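Local coordinates for poly A polymerase (Aquifex aeolicus, PDB 4WC2), which adds the terminal adenosine to tRNA ending in CC, using ATP and magnesium, to complete the CCA tail, at residues A[76-81]-A[93-98]; A[149-154]-A[189-194]; A[229-234]-A[262-267]. All coordinates share one frame; numbering follows the deposited sequence.

The three contacts follow one another along the chain, and none touches another. Contact 1 lies at the surface of the nucleotidyltransferase head, where the loop that follows strand 71-77 meets the lead-in to helix 97-101; two alanines share the contact with an arginine that holds two backbone carbonyls. Contacts 2 and 3 are buried and join helix to helix. Contact 2, helix 151-163 against helix 189-200, is polar on its ligand side, where it reads adenine, and apolar behind. Contact 3, helix 229-248 against helix 257-264, is plain apolar packing without a cross-bond. Contacts 1 and 3 lie on opposite sides of the chain's centre, with centres about 46 Å apart.

Contact 1 (A[76-81]-A[93-98]); sequences ATARRE and EPASLK
R80 reaches across to the residues leading into helix 97-101 and donates from both terminal nitrogens to consecutive backbone carbonyls. NH1 of R80 bonds to O of E93 at 3.1 Å, almost in the guanidinium plane, while NH2 of R80 bonds to O of P94, also at 3.1 Å but tilted 20° from that plane. A long side chain with several N-H groups suits this place, since two carbonyls can be held from one group. The fold back is made at chi3 (49°), which turns the guanidinium toward the other segment. A95 CB lies over one of its faces and also packs 3.6 Å from the backbone N of R80 and 3.7 Å from CA of R79; a methyl is enough to cover the chain here. A78 CB rests 3.3 Å from O of A95. R80 NH2 also forms a salt bridge with E99. With an alanine here instead of R80, the carbonyls of E93 and P94 would probably lose these donors and E99 its positive mate. S96 and E99 form a capping box at the start of helix 97-101, and D100 of that helix accepts from R79 N. The contact thus ties the end of strand 71-77 to this helix, with A78 and L97 both packing on V35 of the adjacent strand 31-37.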
loop_
_atom_site.group_PDB
_atom_site.type_symbol
_atom_site.label_atom_id
_atom_site.label_comp_id
_atom_site.label_asym_id
_atom_site.label_seq_id
_atom_site.Cartn_x
_atom_site.Cartn_y
_atom_site.Cartn_z
ATOM N N ALA A 76 15.761 -9.591 16.963
ATOM C CA ALA A 76 15.940 -10.914 16.377
ATOM C C ALA A 76 17.378 -11.388 16.517
ATOM O O ALA A 76 18.317 -10.614 16.340
ATOM C CB ALA A 76 15.525 -10.903 14.916
ATOM N N THR A 77 17.547 -12.666 16.840
ATOM C CA THR A 77 18.872 -13.262 16.906
ATOM C C THR A 77 19.422 -13.418 15.494
ATOM O O THR A 77 18.689 -13.796 14.579
ATOM C CB THR A 77 18.847 -14.634 17.608
ATOM O OG1 THR A 77 18.213 -14.509 18.888
ATOM C CG2 THR A 77 20.263 -15.172 17.795
ATOM N N ALA A 78 20.704 -13.113 15.315
ATOM C CA ALA A 78 21.352 -13.273 14.019
ATOM C C ALA A 78 21.271 -14.725 13.539
ATOM O O ALA A 78 21.457 -15.662 14.321
ATOM C CB ALA A 78 22.799 -12.814 14.092
ATOM N N ARG A 79 20.981 -14.904 12.255
ATOM C CA ARG A 79 20.851 -16.236 11.675
ATOM C C ARG A 79 21.334 -16.258 10.228
ATOM O O ARG A 79 21.126 -15.304 9.479
ATOM C CB ARG A 79 19.399 -16.716 11.762
ATOM C CG ARG A 79 18.367 -15.666 11.390
ATOM C CD ARG A 79 16.965 -16.117 11.774
ATOM N NE ARG A 79 15.962 -15.088 11.515
ATOM C CZ ARG A 79 15.244 -15.006 10.399
ATOM N NH1 ARG A 79 15.416 -15.893 9.430
ATOM N NH2 ARG A 79 14.352 -14.036 10.252
ATOM N N ARG A 80 21.986 -17.351 9.842
ATOM C CA ARG A 80 22.547 -17.472 8.502
ATOM C C ARG A 80 21.543 -18.040 7.506
ATOM O O ARG A 80 21.801 -18.068 6.302
ATOM C CB ARG A 80 23.799 -18.347 8.524
ATOM C CG ARG A 80 23.562 -19.757 9.032
ATOM C CD ARG A 80 24.815 -20.601 8.904
ATOM N NE ARG A 80 25.986 -19.921 9.449
ATOM C CZ ARG A 80 26.303 -19.897 10.741
ATOM N NH1 ARG A 80 25.531 -20.514 11.626
ATOM N NH2 ARG A 80 27.388 -19.254 11.149
ATOM N N GLU A 81 20.401 -18.496 8.011
ATOM C CA GLU A 81 19.371 -19.074 7.158
ATOM C C GLU A 81 17.975 -18.650 7.606
ATOM O O GLU A 81 17.723 -18.473 8.797
ATOM C CB GLU A 81 19.489 -20.600 7.145
ATOM C CG GLU A 81 19.431 -21.245 8.521
ATOM C CD GLU A 81 19.995 -22.653 8.523
ATOM O OE1 GLU A 81 19.620 -23.448 9.410
ATOM O OE2 GLU A 81 20.821 -22.961 7.637
ATOM N N GLU A 93 25.751 -23.434 15.497
ATOM C CA GLU A 93 26.781 -22.412 15.358
ATOM C C GLU A 93 26.171 -21.015 15.313
ATOM O O GLU A 93 25.158 -20.799 14.647
ATOM C CB GLU A 93 27.613 -22.662 14.098
ATOM C CG GLU A 93 28.318 -24.004 14.078
ATOM C CD GLU A 93 28.984 -24.288 12.747
ATOM O OE1 GLU A 93 28.818 -23.478 11.812
ATOM O OE2 GLU A 93 29.674 -25.324 12.636
ATOM N N PRO A 94 26.788 -20.061 16.025
ATOM C CA PRO A 94 26.323 -18.670 16.028
ATOM C C PRO A 94 26.595 -17.977 14.696
ATOM O O PRO A 94 27.612 -18.251 14.058
ATOM C CB PRO A 94 27.138 -18.033 17.156
ATOM C CG PRO A 94 28.385 -18.845 17.216
ATOM C CD PRO A 94 27.969 -20.253 16.886
ATOM N N ALA A 95 25.695 -17.093 14.282
ATOM C CA ALA A 95 25.835 -16.407 13.003
ATOM C C ALA A 95 26.278 -14.962 13.186
ATOM O O ALA A 95 25.749 -14.245 14.034
ATOM C CB ALA A 95 24.527 -16.459 12.231
ATOM N N SER A 96 27.253 -14.542 12.388
ATOM C CA SER A 96 27.710 -13.159 12.410
ATOM C C SER A 96 26.677 -12.252 11.757
ATOM O O SER A 96 25.818 -12.717 11.009
ATOM C CB SER A 96 29.056 -13.016 11.702
ATOM O OG SER A 96 28.874 -12.893 10.302
ATOM N N LEU A 97 26.762 -10.961 12.061
ATOM C CA LEU A 97 25.866 -9.963 11.489
ATOM C C LEU A 97 25.910 -9.978 9.963
ATOM O O LEU A 97 24.890 -9.775 9.300
ATOM C CB LEU A 97 26.223 -8.572 12.015
ATOM C CG LEU A 97 25.568 -7.371 11.331
ATOM C CD1 LEU A 97 24.068 -7.344 11.598
ATOM C CD2 LEU A 97 26.233 -6.068 11.759
ATOM N N LYS A 98 27.093 -10.238 9.414
ATOM C CA LYS A 98 27.265 -10.298 7.968
ATOM C C LYS A 98 26.457 -11.438 7.357
ATOM O O LYS A 98 25.799 -11.256 6.330
ATOM C CB LYS A 98 28.742 -10.451 7.601
ATOM C CG LYS A 98 29.005 -10.281 6.116
ATOM C CD LYS A 98 30.475 -10.410 5.776
ATOM C CE LYS A 98 30.688 -10.208 4.284
ATOM N NZ LYS A 98 32.067 -10.551 3.845
#

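Contact 2 (A[149-154]-A[189-194]). With APC (diphosphomethylphosphonic acid adenosyl ester), chain C; nucleotides of chain B.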
loop_
_atom_site.group_PDB
_atom_site.type_symbol
_atom_site.label_atom_id
_atom_site.label_comp_id
_atom_site.label_asym_id
_atom_site.label_seq_id
_atom_site.Cartn_x
_atom_site.Cartn_y
_atom_site.Cartn_z
ATOM N N ASP A 149 13.523 -16.440 -3.457
ATOM C CA ASP A 149 12.246 -15.879 -3.037
ATOM C C ASP A 149 11.608 -15.075 -4.169
ATOM O O ASP A 149 11.825 -13.867 -4.272
ATOM C CB ASP A 149 12.428 -15.002 -1.796
ATOM C CG ASP A 149 11.131 -14.785 -1.038
ATOM O OD1 ASP A 149 10.053 -15.070 -1.601
ATOM O OD2 ASP A 149 11.190 -14.329 0.124
ATOM N N PRO A 150 10.821 -15.746 -5.025
ATOM C CA PRO A 150 10.153 -15.111 -6.170
ATOM C C PRO A 150 9.319 -13.887 -5.788
ATOM O O PRO A 150 9.101 -13.016 -6.629
ATOM C CB PRO A 150 9.260 -16.228 -6.713
ATOM C CG PRO A 150 9.975 -17.476 -6.335
ATOM C CD PRO A 150 10.582 -17.199 -4.988
ATOM N N VAL A 151 8.874 -13.819 -4.537
ATOM C CA VAL A 151 8.126 -12.664 -4.047
ATOM C C VAL A 151 8.926 -11.378 -4.250
ATOM O O VAL A 151 8.364 -10.321 -4.552
ATOM C CB VAL A 151 7.766 -12.823 -2.555
ATOM C CG1 VAL A 151 6.956 -11.635 -2.064
ATOM C CG2 VAL A 151 6.998 -14.118 -2.335
ATOM N N ARG A 152 10.245 -11.491 -4.111
ATOM C CA ARG A 152 11.149 -10.360 -4.287
ATOM C C ARG A 152 10.966 -9.693 -5.648
ATOM O O ARG A 152 11.150 -8.479 -5.770
ATOM C CB ARG A 152 12.603 -10.802 -4.110
ATOM C CG ARG A 152 12.938 -11.294 -2.707
ATOM C CD ARG A 152 14.364 -11.801 -2.624
ATOM N NE ARG A 152 14.636 -12.468 -1.352
ATOM C CZ ARG A 152 15.769 -13.103 -1.064
ATOM N NH1 ARG A 152 16.747 -13.164 -1.959
ATOM N NH2 ARG A 152 15.923 -13.681 0.120
ATOM N N ILE A 153 10.593 -10.484 -6.655
ATOM C CA ILE A 153 10.311 -9.954 -7.988
ATOM C C ILE A 153 9.368 -8.767 -7.894
ATOM O O ILE A 153 9.614 -7.717 -8.488
ATOM C CB ILE A 153 9.687 -11.013 -8.922
ATOM C CG1 ILE A 153 10.674 -12.150 -9.190
ATOM C CG2 ILE A 153 9.246 -10.379 -10.236
ATOM C CD1 ILE A 153 10.084 -13.275 -10.010
ATOM N N LEU A 154 8.297 -8.933 -7.123
ATOM C CA LEU A 154 7.375 -7.835 -6.886
ATOM C C LEU A 154 8.056 -6.755 -6.056
ATOM O O LEU A 154 8.060 -5.580 -6.438
ATOM C CB LEU A 154 6.106 -8.327 -6.186
ATOM C CG LEU A 154 5.235 -9.303 -6.979
ATOM C CD1 LEU A 154 3.881 -9.474 -6.313
ATOM C CD2 LEU A 154 5.069 -8.839 -8.414
ATOM N N ARG A 189 0.815 -18.200 -2.868
ATOM C CA ARG A 189 -0.192 -17.216 -3.263
ATOM C C ARG A 189 -0.317 -16.086 -2.244
ATOM O O ARG A 189 -0.443 -14.912 -2.608
ATOM C CB ARG A 189 -1.547 -17.906 -3.449
ATOM C CG ARG A 189 -2.612 -17.059 -4.127
ATOM C CD ARG A 189 -2.297 -16.848 -5.601
ATOM N NE ARG A 189 -3.351 -16.107 -6.288
ATOM C CZ ARG A 189 -3.292 -15.738 -7.563
ATOM N NH1 ARG A 189 -2.226 -16.039 -8.292
ATOM N NH2 ARG A 189 -4.296 -15.064 -8.108
ATOM N N GLY A 190 -0.265 -16.451 -0.968
ATOM C CA GLY A 190 -0.431 -15.497 0.113
ATOM C C GLY A 190 0.597 -14.385 0.157
ATOM O O GLY A 190 0.246 -13.218 0.334
ATOM N N ARG A 191 1.868 -14.743 0.005
ATOM C CA ARG A 191 2.949 -13.766 0.059
ATOM C C ARG A 191 2.886 -12.798 -1.123
ATOM O O ARG A 191 3.127 -11.599 -0.969
ATOM C CB ARG A 191 4.304 -14.475 0.096
ATOM C CG ARG A 191 4.491 -15.385 1.303
ATOM C CD ARG A 191 5.855 -16.059 1.289
ATOM N NE ARG A 191 6.945 -15.087 1.328
ATOM C CZ ARG A 191 8.234 -15.410 1.336
ATOM N NH1 ARG A 191 8.603 -16.683 1.310
ATOM N NH2 ARG A 191 9.155 -14.458 1.370
ATOM N N LEU A 192 2.557 -13.325 -2.298
ATOM C CA LEU A 192 2.407 -12.503 -3.495
ATOM C C LEU A 192 1.249 -11.524 -3.347
ATOM O O LEU A 192 1.407 -10.318 -3.565
ATOM C CB LEU A 192 2.190 -13.384 -4.725
ATOM C CG LEU A 192 3.336 -14.328 -5.087
ATOM C CD1 LEU A 192 2.958 -15.174 -6.287
ATOM C CD2 LEU A 192 4.608 -13.544 -5.359
ATOM N N ILE A 193 0.086 -12.055 -2.979
ATOM C CA ILE A 193 -1.100 -11.233 -2.765
ATOM C C ILE A 193 -0.813 -10.150 -1.726
ATOM O O ILE A 193 -1.190 -8.994 -1.910
ATOM C CB ILE A 193 -2.314 -12.091 -2.322
ATOM C CG1 ILE A 193 -3.166 -12.482 -3.533
ATOM C CG2 ILE A 193 -3.191 -11.339 -1.336
ATOM C CD1 ILE A 193 -2.436 -13.297 -4.577
ATOM N N ASN A 194 -0.117 -10.523 -0.657
ATOM C CA ASN A 194 0.236 -9.582 0.398
ATOM C C ASN A 194 1.176 -8.492 -0.111
ATOM O O ASN A 194 1.060 -7.328 0.277
ATOM C CB ASN A 194 0.875 -10.321 1.575
ATOM C CG ASN A 194 1.008 -9.449 2.808
ATOM O OD1 ASN A 194 2.083 -8.923 3.099
ATOM N ND2 ASN A 194 -0.088 -9.294 3.543
HETATM P PG APC C . 7.961 -2.248 4.550
HETATM O O1G APC C . 8.049 -1.781 5.985
HETATM O O2G APC C . 7.290 -3.637 4.498
HETATM O O3G APC C . 7.113 -1.235 3.735
HETATM P PB APC C . 10.564 -3.219 4.535
HETATM O O1B APC C . 11.811 -3.098 3.660
HETATM O O2B APC C . 10.890 -2.736 5.944
HETATM O O3B APC C . 9.427 -2.343 3.929
HETATM P PA APC C . 9.827 -5.673 6.198
HETATM O O1A APC C . 9.239 -4.597 7.169
HETATM O O2A APC C . 8.816 -6.905 6.135
HETATM C C3A APC C . 10.019 -4.992 4.527
HETATM O "O5'" APC C . 11.227 -6.207 6.755
HETATM C "C5'" APC C . 12.371 -5.494 6.487
HETATM C "C4'" APC C . 13.524 -6.436 6.386
HETATM O "O4'" APC C . 13.089 -7.633 6.113
HETATM C "C3'" APC C . 14.548 -5.967 5.199
HETATM O "O3'" APC C . 15.986 -6.114 5.666
HETATM C "C2'" APC C . 14.346 -6.683 4.248
HETATM O "O2'" APC C . 15.659 -6.980 3.508
HETATM C "C1'" APC C . 13.758 -8.042 4.876
HETATM N N9 APC C . 12.907 -8.614 4.045
HETATM C C8 APC C . 11.561 -8.480 3.836
HETATM N N7 APC C . 11.270 -9.344 2.853
HETATM C C5 APC C . 12.427 -9.987 2.486
HETATM C C6 APC C . 12.745 -10.973 1.539
HETATM N N6 APC C . 11.762 -11.554 0.667
HETATM N N1 APC C . 13.953 -11.475 1.331
HETATM C C2 APC C . 14.968 -10.980 2.117
HETATM N N3 APC C . 14.703 -10.003 3.068
HETATM C C4 APC C . 13.449 -9.526 3.240
ATOM P P A B 73 -1.818 -15.918 3.482
ATOM O OP1 A B 73 -2.582 -15.743 2.221
ATOM O OP2 A B 73 -1.183 -17.229 3.777
ATOM O "O5'" A B 73 -0.694 -14.789 3.584
ATOM C "C5'" A B 73 0.430 -14.926 4.451
ATOM C "C4'" A B 73 1.032 -13.580 4.781
ATOM O "O4'" A B 73 0.136 -12.834 5.649
ATOM C "C3'" A B 73 2.347 -13.572 5.547
ATOM O "O3'" A B 73 3.484 -13.866 4.752
ATOM C "C2'" A B 73 2.363 -12.165 6.130
ATOM O "O2'" A B 73 2.706 -11.212 5.134
ATOM C "C1'" A B 73 0.891 -11.978 6.488
ATOM N N9 A B 73 0.639 -12.314 7.904
ATOM C C8 A B 73 0.290 -13.516 8.470
ATOM N N7 A B 73 0.154 -13.477 9.773
ATOM C C5 A B 73 0.454 -12.161 10.093
ATOM C C6 A B 73 0.497 -11.471 11.317
ATOM N N6 A B 73 0.227 -12.036 12.496
ATOM N N1 A B 73 0.832 -10.162 11.289
ATOM C C2 A B 73 1.105 -9.596 10.106
ATOM N N3 A B 73 1.095 -10.138 8.891
ATOM C C4 A B 73 0.760 -11.438 8.954
#
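D149 and R191 form a salt bridge whose acceptor oxygen, OD2 of D149, is shared with the substrate analogue. N6 of the adenine donates weakly to OD2 of D149 at 2.9 Å. The modelled separation within the salt bridge is too short to be trusted at this resolution. A bend at chi3 (61°) carries the R191 guanidinium to D149, and the carboxylate and guanidinium planes stand 67° apart, so the two groups do not meet as a coplanar, bidentate pair. R152 adds to the reading of the base: its NE donates weakly to adenine N1 at 2.9 Å, and NH2 of R152 adds a second weak bond to the same atom. An acceptor for the amino group and a donor for N1 together match adenine, as in the EDxxR motif of class II CCA-adding enzymes. A cytosine base of the bound RNA packs on D149, R152 and R191. D149 OD1 also accepts a weak capping bond from V151 N, in the turn that leads into helix 151-163.

Behind these polar groups the contact is apolar. V151 CG2 lies over one face of the R191 guanidinium and 3.6 Å from CB of R191, a methyl suited to covering a flat cation. L192 CD2 packs 3.9 Å from V151 CG2 and 4.2 Å from L154 CD1. On the RNA side of helix 189-200, G190 lies against the phosphate of nucleotide 73 of chain B, where a side chain would probably run into it. Helix 151-163 is thereby set against helix 189-200; E195 and I196 continue the packing on L154, while I153 packs on helix 169-180.

Contact 3 (A[229-234]-A[262-267]); sequences EKVLQK and LILISN
V231 overlaps the turn of helix at I263 and L264 with one methyl and N267 with the other. Its CG1 stands anti to the backbone N (chi1 171°) and enters between the two hydrophobic residues, 4.0 Å from CD2 of L264 and 4.1 Å from CG2 of I263, with O of I263 also close at 3.8 Å. The second branch, CG2 of V231, meets OD1 of N267 at 3.3 Å, the two side chains sliding past each other in opposite directions. A beta-branched valine suits the place because its two methyls branch at CB, close to the backbone, and can serve both neighbours at once.

I263 answers with its own branch. CG2, the methyl anti to its backbone N, sits near CB of K234 at 3.7 Å and near O of V231 at 3.8 Å. K234 contributes only the root of its chain here, while its charged end leads away; a lysine at the margin can thus offer apolar carbon inward and keep its ammonium group apart. L264 starts away from the contact, yet its long chain brings CD2 back to V231 at about a right angle. The same leucine packs on L235, F225 and W227, and I263 on L235 and L238. This is helix-to-helix packing in the all-helical region beyond the head, with the RNA about 13 Å off at the nearest atom. With no hydrogen bond or salt bridge between 229-234 and 262-267, the pairing rests mainly on aliphatic contact, probably held by packing and exclusion of water, with N267 and K234 at its exposed margin.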
loop_
_atom_site.group_PDB
_atom_site.type_symbol
_atom_site.label_atom_id
_atom_site.label_comp_id
_atom_site.label_asym_id
_atom_site.label_seq_id
_atom_site.Cartn_x
_atom_site.Cartn_y
_atom_site.Cartn_z
ATOM N N GLU A 229 -4.610 -0.577 -24.002
ATOM C CA GLU A 229 -4.395 0.863 -23.902
ATOM C C GLU A 229 -5.519 1.560 -23.137
ATOM O O GLU A 229 -5.276 2.521 -22.402
ATOM C CB GLU A 229 -4.250 1.477 -25.296
ATOM C CG GLU A 229 -3.818 2.935 -25.288
ATOM C CD GLU A 229 -2.472 3.141 -24.615
ATOM O OE1 GLU A 229 -1.611 2.240 -24.709
ATOM O OE2 GLU A 229 -2.278 4.204 -23.988
ATOM N N LYS A 230 -6.743 1.069 -23.312
ATOM C CA LYS A 230 -7.911 1.656 -22.663
ATOM C C LYS A 230 -7.769 1.648 -21.144
ATOM O O LYS A 230 -8.034 2.653 -20.480
ATOM C CB LYS A 230 -9.189 0.916 -23.072
ATOM C CG LYS A 230 -9.621 1.141 -24.517
ATOM C CD LYS A 230 -8.935 0.177 -25.476
ATOM C CE LYS A 230 -9.366 -1.258 -25.219
ATOM N NZ LYS A 230 -10.828 -1.443 -25.436
ATOM N N VAL A 231 -7.340 0.512 -20.602
ATOM C CA VAL A 231 -7.132 0.371 -19.166
ATOM C C VAL A 231 -6.046 1.324 -18.672
ATOM O O VAL A 231 -6.191 1.948 -17.625
ATOM C CB VAL A 231 -6.756 -1.080 -18.792
ATOM C CG1 VAL A 231 -6.333 -1.171 -17.331
ATOM C CG2 VAL A 231 -7.921 -2.016 -19.071
ATOM N N LEU A 232 -4.967 1.441 -19.439
ATOM C CA LEU A 232 -3.849 2.314 -19.088
ATOM C C LEU A 232 -4.278 3.782 -19.012
ATOM O O LEU A 232 -4.037 4.473 -18.009
ATOM C CB LEU A 232 -2.719 2.146 -20.106
ATOM C CG LEU A 232 -1.353 2.738 -19.760
ATOM C CD1 LEU A 232 -0.844 2.159 -18.452
ATOM C CD2 LEU A 232 -0.363 2.478 -20.886
ATOM N N GLN A 233 -4.916 4.248 -20.081
ATOM C CA GLN A 233 -5.423 5.612 -20.138
ATOM C C GLN A 233 -6.428 5.860 -19.021
ATOM O O GLN A 233 -6.461 6.942 -18.431
ATOM C CB GLN A 233 -6.061 5.890 -21.497
ATOM C CG GLN A 233 -5.084 5.822 -22.655
ATOM C CD GLN A 233 -5.745 6.116 -23.986
ATOM O OE1 GLN A 233 -6.957 6.314 -24.059
ATOM N NE2 GLN A 233 -4.948 6.146 -25.049
ATOM N N LYS A 234 -7.242 4.849 -18.730
ATOM C CA LYS A 234 -8.184 4.923 -17.619
ATOM C C LYS A 234 -7.446 5.080 -16.293
ATOM O O LYS A 234 -7.916 5.773 -15.392
ATOM C CB LYS A 234 -9.076 3.681 -17.579
ATOM C CG LYS A 234 -10.468 3.891 -18.157
ATOM C CD LYS A 234 -11.321 2.639 -18.003
ATOM C CE LYS A 234 -12.761 2.892 -18.421
ATOM N NZ LYS A 234 -12.872 3.309 -19.847
ATOM N N LEU A 262 -9.432 -1.903 -9.375
ATOM C CA LEU A 262 -10.732 -2.147 -9.994
ATOM C C LEU A 262 -10.697 -1.861 -11.489
ATOM O O LEU A 262 -11.330 -2.562 -12.277
ATOM C CB LEU A 262 -11.817 -1.300 -9.326
ATOM C CG LEU A 262 -12.153 -1.649 -7.876
ATOM C CD1 LEU A 262 -13.232 -0.727 -7.328
ATOM C CD2 LEU A 262 -12.568 -3.105 -7.757
ATOM N N ILE A 263 -9.960 -0.823 -11.873
ATOM C CA ILE A 263 -9.787 -0.494 -13.283
ATOM C C ILE A 263 -9.036 -1.611 -14.001
ATOM O O ILE A 263 -9.377 -1.978 -15.126
ATOM C CB ILE A 263 -9.031 0.838 -13.469
ATOM C CG1 ILE A 263 -9.801 1.986 -12.816
ATOM C CG2 ILE A 263 -8.802 1.127 -14.945
ATOM C CD1 ILE A 263 -11.216 2.142 -13.328
ATOM N N LEU A 264 -8.018 -2.155 -13.337
ATOM C CA LEU A 264 -7.218 -3.235 -13.910
ATOM C C LEU A 264 -8.048 -4.482 -14.217
ATOM O O LEU A 264 -7.944 -5.054 -15.301
ATOM C CB LEU A 264 -6.069 -3.603 -12.967
ATOM C CG LEU A 264 -4.919 -2.600 -12.867
ATOM C CD1 LEU A 264 -3.920 -3.038 -11.813
ATOM C CD2 LEU A 264 -4.239 -2.443 -14.214
ATOM N N ILE A 265 -8.872 -4.892 -13.258
ATOM C CA ILE A 265 -9.658 -6.116 -13.387
ATOM C C ILE A 265 -11.034 -5.864 -13.998
ATOM O O ILE A 265 -11.860 -6.775 -14.074
ATOM C CB ILE A 265 -9.841 -6.811 -12.024
ATOM C CG1 ILE A 265 -10.661 -5.928 -11.079
ATOM C CG2 ILE A 265 -8.488 -7.151 -11.413
ATOM C CD1 ILE A 265 -10.890 -6.545 -9.715
ATOM N N SER A 266 -11.279 -4.626 -14.418
ATOM C CA SER A 266 -12.573 -4.232 -14.971
ATOM C C SER A 266 -12.993 -5.083 -16.170
ATOM O O SER A 266 -14.171 -5.403 -16.328
ATOM C CB SER A 266 -12.546 -2.755 -15.371
ATOM O OG SER A 266 -11.493 -2.492 -16.283
ATOM N N ASN A 267 -12.030 -5.450 -17.009
ATOM C CA ASN A 267 -12.318 -6.249 -18.196
ATOM C C ASN A 267 -12.316 -7.748 -17.911
ATOM O O ASN A 267 -12.746 -8.546 -18.744
ATOM C CB ASN A 267 -11.314 -5.931 -19.306
ATOM C CG ASN A 267 -11.442 -4.509 -19.815
ATOM O OD1 ASN A 267 -10.796 -3.595 -19.304
ATOM N ND2 ASN A 267 -12.283 -4.316 -20.823
#